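PDB 1O3U: HEPN domain-containing protein, which is of unknown function but belongs to the HEPN family of helical-bundle proteins, whose members are often linked to nucleotide or nucleic acid chemistry. Local coordinates for residues A[114-117]-A[118-122]; A[77-80]-A[81-85]; A[60-63]-A[64-67]. All blocks are in the same frame, centred on the assembly; numbering follows the deposited sequence.

Contact 1. Residues A[114-117]-A[118-122]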
loop_
_atom_site.group_PDB
_atom_site.type_symbol
_atom_site.label_atom_id
_atom_site.label_comp_id
_atom_site.label_asym_id
_atom_site.label_seq_id
_atom_site.Cartn_x
_atom_site.Cartn_y
_atom_site.Cartn_z
ATOM N N ALA A 114 2.616 10.888 -14.367
ATOM C CA ALA A 114 1.907 9.794 -13.694
ATOM C C ALA A 114 1.913 8.536 -14.571
ATOM O O ALA A 114 2.145 7.446 -14.050
ATOM C CB ALA A 114 0.511 10.187 -13.338
ATOM N N GLU A 115 1.673 8.671 -15.876
ATOM C CA GLU A 115 1.748 7.512 -16.788
ATOM C C GLU A 115 3.117 6.862 -16.754
ATOM O O GLU A 115 3.215 5.653 -16.733
ATOM C CB GLU A 115 1.458 7.870 -18.237
ATOM C CG GLU A 115 0.034 7.720 -18.662
ATOM C CD GLU A 115 -0.179 8.114 -20.113
ATOM O OE1 GLU A 115 0.487 7.529 -21.011
ATOM O OE2 GLU A 115 -1.013 9.012 -20.345
ATOM N N ARG A 116 4.154 7.685 -16.775
ATOM C CA ARG A 116 5.538 7.248 -16.701
ATOM C C ARG A 116 5.781 6.404 -15.435
ATOM O O ARG A 116 6.373 5.298 -15.494
ATOM C CB ARG A 116 6.441 8.498 -16.725
ATOM C CG ARG A 116 7.813 8.293 -17.075
ATOM C CD ARG A 116 8.459 9.508 -17.747
ATOM N NE ARG A 116 8.380 10.724 -16.935
ATOM C CZ ARG A 116 9.059 10.906 -15.815
ATOM N NH1 ARG A 116 9.866 9.966 -15.367
ATOM N NH2 ARG A 116 8.924 12.034 -15.116
ATOM N N LEU A 117 5.360 6.939 -14.308
ATOM C CA LEU A 117 5.596 6.259 -13.035
ATOM C C LEU A 117 4.814 4.938 -12.956
ATOM O O LEU A 117 5.282 3.949 -12.389
ATOM C CB LEU A 117 5.277 7.177 -11.857
ATOM C CG LEU A 117 6.130 8.446 -11.809
ATOM C CD1 LEU A 117 5.719 9.309 -10.648
ATOM C CD2 LEU A 117 7.582 8.072 -11.725
ATOM N N VAL A 118 3.606 4.922 -13.492
ATOM C CA VAL A 118 2.815 3.698 -13.516
ATOM C C VAL A 118 3.542 2.668 -14.401
ATOM O O VAL A 118 3.678 1.467 -14.041
ATOM C CB VAL A 118 1.374 3.983 -14.001
ATOM C CG1 VAL A 118 0.672 2.715 -14.429
ATOM C CG2 VAL A 118 0.542 4.769 -12.921
ATOM N N ASN A 119 4.001 3.113 -15.575
ATOM C CA ASN A 119 4.748 2.221 -16.434
ATOM C C ASN A 119 6.004 1.680 -15.764
ATOM O O ASN A 119 6.342 0.521 -15.926
ATOM C CB ASN A 119 5.118 2.876 -17.756
ATOM C CG ASN A 119 3.910 3.169 -18.610
ATOM O OD1 ASN A 119 2.806 2.628 -18.385
ATOM N ND2 ASN A 119 4.105 4.058 -19.620
ATOM N N TYR A 120 6.704 2.536 -15.043
ATOM C CA TYR A 120 7.922 2.122 -14.341
ATOM C C TYR A 120 7.594 1.040 -13.333
ATOM O O TYR A 120 8.344 0.088 -13.225
ATOM C CB TYR A 120 8.591 3.269 -13.611
ATOM C CG TYR A 120 9.195 4.343 -14.484
ATOM C CD1 TYR A 120 9.321 4.172 -15.848
ATOM C CD2 TYR A 120 9.725 5.508 -13.910
ATOM C CE1 TYR A 120 9.877 5.161 -16.642
ATOM C CE2 TYR A 120 10.290 6.466 -14.676
ATOM C CZ TYR A 120 10.368 6.299 -16.048
ATOM O OH TYR A 120 10.941 7.275 -16.824
ATOM N N ALA A 121 6.504 1.202 -12.587
ATOM C CA ALA A 121 6.144 0.223 -11.574
ATOM C C ALA A 121 5.796 -1.120 -12.249
ATOM O O ALA A 121 6.232 -2.184 -11.826
ATOM C CB ALA A 121 4.980 0.709 -10.763
ATOM N N GLU A 122 5.014 -1.043 -13.310
ATOM C CA GLU A 122 4.730 -2.196 -14.112
ATOM C C GLU A 122 5.974 -2.927 -14.657
ATOM O O GLU A 122 6.040 -4.158 -14.611
ATOM C CB GLU A 122 3.794 -1.813 -15.244
ATOM C CG GLU A 122 3.273 -3.005 -16.042
ATOM C CD GLU A 122 1.955 -2.656 -16.728
ATOM O OE1 GLU A 122 1.832 -1.520 -17.250
ATOM O OE2 GLU A 122 1.027 -3.471 -16.713
#

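Contact 2. Residues A[77-80]-A[81-85]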
loop_
_atom_site.group_PDB
_atom_site.type_symbol
_atom_site.label_atom_id
_atom_site.label_comp_id
_atom_site.label_asym_id
_atom_site.label_seq_id
_atom_site.Cartn_x
_atom_site.Cartn_y
_atom_site.Cartn_z
ATOM N N PRO A 77 19.201 -4.324 -14.213
ATOM C CA PRO A 77 19.464 -3.385 -15.294
ATOM C C PRO A 77 19.463 -1.941 -14.783
ATOM O O PRO A 77 18.690 -1.568 -13.872
ATOM C CB PRO A 77 18.325 -3.634 -16.276
ATOM C CG PRO A 77 17.759 -4.964 -15.910
ATOM C CD PRO A 77 17.998 -5.147 -14.461
ATOM N N GLU A 78 20.366 -1.156 -15.349
ATOM C CA GLU A 78 20.540 0.226 -14.977
ATOM C C GLU A 78 19.255 0.998 -15.122
ATOM O O GLU A 78 18.942 1.824 -14.269
ATOM C CB GLU A 78 21.632 0.869 -15.857
ATOM C CG GLU A 78 21.943 2.305 -15.491
ATOM C CD GLU A 78 22.723 3.014 -16.578
ATOM O OE1 GLU A 78 23.959 3.135 -16.411
ATOM O OE2 GLU A 78 22.103 3.433 -17.598
ATOM N N GLU A 79 18.519 0.758 -16.202
ATOM C CA GLU A 79 17.279 1.493 -16.436
ATOM C C GLU A 79 16.230 1.242 -15.369
ATOM O O GLU A 79 15.438 2.117 -15.097
ATOM C CB GLU A 79 16.703 1.209 -17.813
ATOM C CG GLU A 79 15.889 -0.056 -17.971
ATOM C CD GLU A 79 15.631 -0.358 -19.428
ATOM O OE1 GLU A 79 16.627 -0.722 -20.094
ATOM O OE2 GLU A 79 14.474 -0.206 -19.907
ATOM N N LEU A 80 16.210 0.044 -14.787
ATOM C CA LEU A 80 15.295 -0.229 -13.653
ATOM C C LEU A 80 15.717 0.532 -12.405
ATOM O O LEU A 80 14.888 0.966 -11.659
ATOM C CB LEU A 80 15.195 -1.716 -13.359
ATOM C CG LEU A 80 14.460 -2.547 -14.410
ATOM C CD1 LEU A 80 14.252 -4.017 -13.926
ATOM C CD2 LEU A 80 13.135 -1.920 -14.834
ATOM N N MET A 81 17.018 0.635 -12.138
ATOM C CA MET A 81 17.469 1.460 -11.006
ATOM C C MET A 81 17.086 2.903 -11.248
ATOM O O MET A 81 16.636 3.562 -10.319
ATOM C CB MET A 81 18.984 1.374 -10.778
ATOM C CG MET A 81 19.473 2.145 -9.526
ATOM S SD MET A 81 18.634 1.736 -7.890
ATOM C CE MET A 81 18.818 0.080 -8.023
ATOM N N ASP A 82 17.278 3.386 -12.483
ATOM C CA ASP A 82 16.848 4.729 -12.893
ATOM C C ASP A 82 15.352 4.938 -12.615
ATOM O O ASP A 82 14.964 5.937 -12.033
ATOM C CB ASP A 82 17.109 4.988 -14.388
ATOM C CG ASP A 82 18.556 5.351 -14.695
ATOM O OD1 ASP A 82 18.887 5.568 -15.904
ATOM O OD2 ASP A 82 19.425 5.455 -13.796
ATOM N N HIS A 83 14.527 3.998 -13.038
ATOM C CA HIS A 83 13.082 4.103 -12.782
ATOM C C HIS A 83 12.775 4.134 -11.288
ATOM O O HIS A 83 11.894 4.871 -10.834
ATOM C CB HIS A 83 12.316 2.934 -13.395
ATOM C CG HIS A 83 12.422 2.824 -14.885
ATOM N ND1 HIS A 83 12.890 3.840 -15.685
ATOM C CD2 HIS A 83 12.089 1.808 -15.721
ATOM C CE1 HIS A 83 12.875 3.450 -16.948
ATOM N NE2 HIS A 83 12.351 2.234 -17.002
ATOM N N ALA A 84 13.500 3.307 -10.535
ATOM C CA ALA A 84 13.293 3.199 -9.103
ATOM C C ALA A 84 13.563 4.537 -8.452
ATOM O O ALA A 84 12.859 4.944 -7.557
ATOM C CB ALA A 84 14.183 2.158 -8.509
ATOM N N LEU A 85 14.575 5.227 -8.927
ATOM C CA LEU A 85 14.948 6.495 -8.323
ATOM C C LEU A 85 13.882 7.534 -8.610
ATOM O O LEU A 85 13.584 8.324 -7.738
ATOM C CB LEU A 85 16.311 6.941 -8.803
ATOM C CG LEU A 85 17.362 6.026 -8.162
ATOM C CD1 LEU A 85 18.637 5.987 -9.010
ATOM C CD2 LEU A 85 17.648 6.474 -6.735
#

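Contact 3. Residues A[60-63]-A[64-67]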
loop_
_atom_site.group_PDB
_atom_site.type_symbol
_atom_site.label_atom_id
_atom_site.label_comp_id
_atom_site.label_asym_id
_atom_site.label_seq_id
_atom_site.Cartn_x
_atom_site.Cartn_y
_atom_site.Cartn_z
ATOM N N GLY A 60 14.917 -1.547 4.394
ATOM C CA GLY A 60 14.726 -0.209 3.909
ATOM C C GLY A 60 13.292 0.030 3.569
ATOM O O GLY A 60 12.403 -0.785 3.800
ATOM N N TYR A 61 13.064 1.188 3.008
ATOM C CA TYR A 61 11.722 1.597 2.677
ATOM C C TYR A 61 11.616 1.684 1.187
ATOM O O TYR A 61 10.636 1.237 0.603
ATOM C CB TYR A 61 11.452 2.926 3.373
ATOM C CG TYR A 61 11.767 2.822 4.851
ATOM C CD1 TYR A 61 10.962 2.051 5.702
ATOM C CD2 TYR A 61 12.893 3.432 5.389
ATOM C CE1 TYR A 61 11.255 1.929 7.066
ATOM C CE2 TYR A 61 13.190 3.324 6.747
ATOM C CZ TYR A 61 12.371 2.567 7.579
ATOM O OH TYR A 61 12.671 2.472 8.916
ATOM N N SER A 62 12.658 2.213 0.558
ATOM C CA SER A 62 12.536 2.683 -0.787
ATOM C C SER A 62 12.801 1.547 -1.784
ATOM O O SER A 62 13.457 0.568 -1.477
ATOM C CB SER A 62 13.484 3.857 -1.010
ATOM O OG SER A 62 14.820 3.432 -1.085
ATOM N N VAL A 63 12.282 1.717 -2.980
ATOM C CA VAL A 63 12.589 0.799 -4.087
ATOM C C VAL A 63 14.065 0.835 -4.426
ATOM O O VAL A 63 14.642 -0.216 -4.613
ATOM C CB VAL A 63 11.724 1.090 -5.332
ATOM C CG1 VAL A 63 12.003 0.082 -6.440
ATOM C CG2 VAL A 63 10.280 1.053 -4.928
ATOM N N PRO A 64 14.717 2.006 -4.480
ATOM C CA PRO A 64 16.171 2.017 -4.614
ATOM C C PRO A 64 16.876 1.224 -3.522
ATOM O O PRO A 64 17.829 0.547 -3.880
ATOM C CB PRO A 64 16.533 3.503 -4.528
ATOM C CG PRO A 64 15.374 4.189 -4.965
ATOM C CD PRO A 64 14.194 3.383 -4.463
ATOM N N ASP A 65 16.386 1.253 -2.274
ATOM C CA ASP A 65 16.986 0.490 -1.176
ATOM C C ASP A 65 16.962 -0.993 -1.535
ATOM O O ASP A 65 17.986 -1.656 -1.541
ATOM C CB ASP A 65 16.245 0.679 0.168
ATOM C CG ASP A 65 16.532 2.003 0.838
ATOM O OD1 ASP A 65 17.547 2.661 0.513
ATOM O OD2 ASP A 65 15.770 2.460 1.722
ATOM N N PHE A 66 15.784 -1.507 -1.862
ATOM C CA PHE A 66 15.637 -2.940 -2.086
ATOM C C PHE A 66 16.370 -3.394 -3.357
ATOM O O PHE A 66 17.014 -4.429 -3.365
ATOM C CB PHE A 66 14.169 -3.335 -2.171
ATOM C CG PHE A 66 13.338 -2.945 -0.967
ATOM C CD1 PHE A 66 13.749 -3.226 0.316
ATOM C CD2 PHE A 66 12.090 -2.370 -1.148
ATOM C CE1 PHE A 66 12.958 -2.895 1.400
ATOM C CE2 PHE A 66 11.305 -2.024 -0.049
ATOM C CZ PHE A 66 11.746 -2.299 1.218
ATOM N N LEU A 67 16.278 -2.638 -4.439
ATOM C CA LEU A 67 17.036 -3.006 -5.667
ATOM C C LEU A 67 18.535 -2.978 -5.479
ATOM O O LEU A 67 19.252 -3.794 -6.047
ATOM C CB LEU A 67 16.670 -2.083 -6.828
ATOM C CG LEU A 67 15.340 -2.269 -7.498
ATOM C CD1 LEU A 67 15.325 -1.362 -8.725
ATOM C CD2 LEU A 67 15.112 -3.766 -7.926
#

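Contact 1. Residues A[114-117]-A[118-122]
Y120 and R116 sit one helical turn apart and lie side by side, pointing the same way. Y120 CB meets two carbonyl oxygens of the preceding turn, R116 O and L117 O. Y120 CG lies 3.1 Å from R116 O, and that oxygen stands over one ring face, offset toward the rim, close to CD1 as well. R116 O also accepts Y120 N at 2.8 Å. On the other side of the ring, Y120 CD2 comes within 4.0 Å of L117 CD2, an oblique apolar contact. Farther out, Y120 CE1 is near R116 O and R116 CG, and CE2 faces R116 NH1. Y120 CZ rests 3.4 Å from R116 CG. At the tip, Y120 OH accepts from R116 NH1 at 3.2 Å, with an N-H...O angle of 160°; the hydroxyl lies at the edge of the guanidinium, in its plane, while guanidinium and ring are turned 64° apart. R116 gets there because CG is anti to the backbone N (chi1 -161°) and the chain then bends at chi3. All this lies on helix 104-132, the long C-terminal helix of the HEPN bundle. Its buried side, with L117, V118 and A121, packs on helix 32-54, and A114 and V118 also touch helix 11-28. Beyond the turn, R116 NH1 makes a salt bridge with E86, and the Y120 ring stacks with H83, both on helix 78-88.

Contact 2. Residues A[77-80]-A[81-85]
M81 opens the second half of this helix start by donating its backbone N to P77 O, a rather long 3.3 Å bond in the carbonyl plane, with P77 itself at the N-cap. Its CB brushes E78 O, but the side chain, with CG anti to the backbone N (chi1 -176°) and bends at chi2 and chi3, carries the thioether away from 77-80 toward L67 of helix 63-70. D82 follows, its N bound to E78 O at 2.9 Å and nearly straight (N-H...O 168°). Its carboxylate rises on the same side as that of E78, OD1 standing 4.2 Å from E78 OE2; two like charges this close probably repel, eased perhaps by the first turn of the helix, whose dipole should favour negative groups. These are the opening turns of helix 78-88, the short helix that leads toward the long C-terminal helix 104-132 of the HEPN fold. H83 then lays its imidazole across the previous turn: E79 O lies 3.0 Å above the ring plane, over its centre, and the same oxygen, E79 O, also accepts H83 N. CD2 of H83 meets L80 CD2 obliquely at 4.0 Å. The polar end is held from elsewhere, NE2 being hydrogen-bonded to K123 of helix 104-132, which also forms a salt bridge with E79. A84 comes next, its N on L80 O at 2.9 Å and its CB turned to V63 and L67. L85 ends the run by leaning on P64.

Contact 3. Residues A[60-63]-A[64-67]
F66 N donates to S62 O at 3.1 Å and L67 N to V63 O at 2.9 Å, the bonds that start helix 63-70, with S62 at its N-cap. At phi 123° G60 takes a conformation that a CB would not tolerate, since it would jam against the preceding carbonyl and clash with D65 OD2. S62 and D65 form a capping box. S62 OG, held between the backbone N and the carbonyl carbon (chi1 73°), accepts D65 N at 2.9 Å. The return half of the box, S62 N to D65 OD2, is weak; in addition, D65 OD2 takes Y61 N at 3.3 Å with its anti lone pair. The F66 ring meets the carbonyls of the loop, with S62 O over one face and G60 O and Y61 O placed obliquely; F66 CZ comes to 3.1 Å from G60 O. Replacing F66 by an alanine would probably leave V47 and K48 of helix 32-54 without their partner and open a gap beside the G60-S62 backbone. V63 CG1 packs 4.2 Å from L67 CG, and V63 also touches A43 and E44. The Y61 ring stacks on H11, a residue of the expression tag, of the second subunit. The chemistry implies that the carboxylate of D65, accepting two loop amides, one of them weakly, at the positive end of the helix, is likely to be stabilised as an anion and to fix where the helix starts.

From the N terminus, helices 11-28 and 32-54 come first and none of the three contacts lies on them. Contact 3 follows, closing the loop after helix 32-54 by capping helix 63-70; contact 2 then begins helix 78-88, and contact 1 lies within helix 104-132. Each spans a turn or two, so they run in series, without nesting or crossing. Contacts 1 and 3 do not touch, their nearest atoms about 8 Å apart. Contact 2 is the middle piece: M81, A84 and L85 pack against L67, V63 and P64 of contact 3, while H83 meets Y120 of contact 1, and through these contacts helix 78-88 bridges the two.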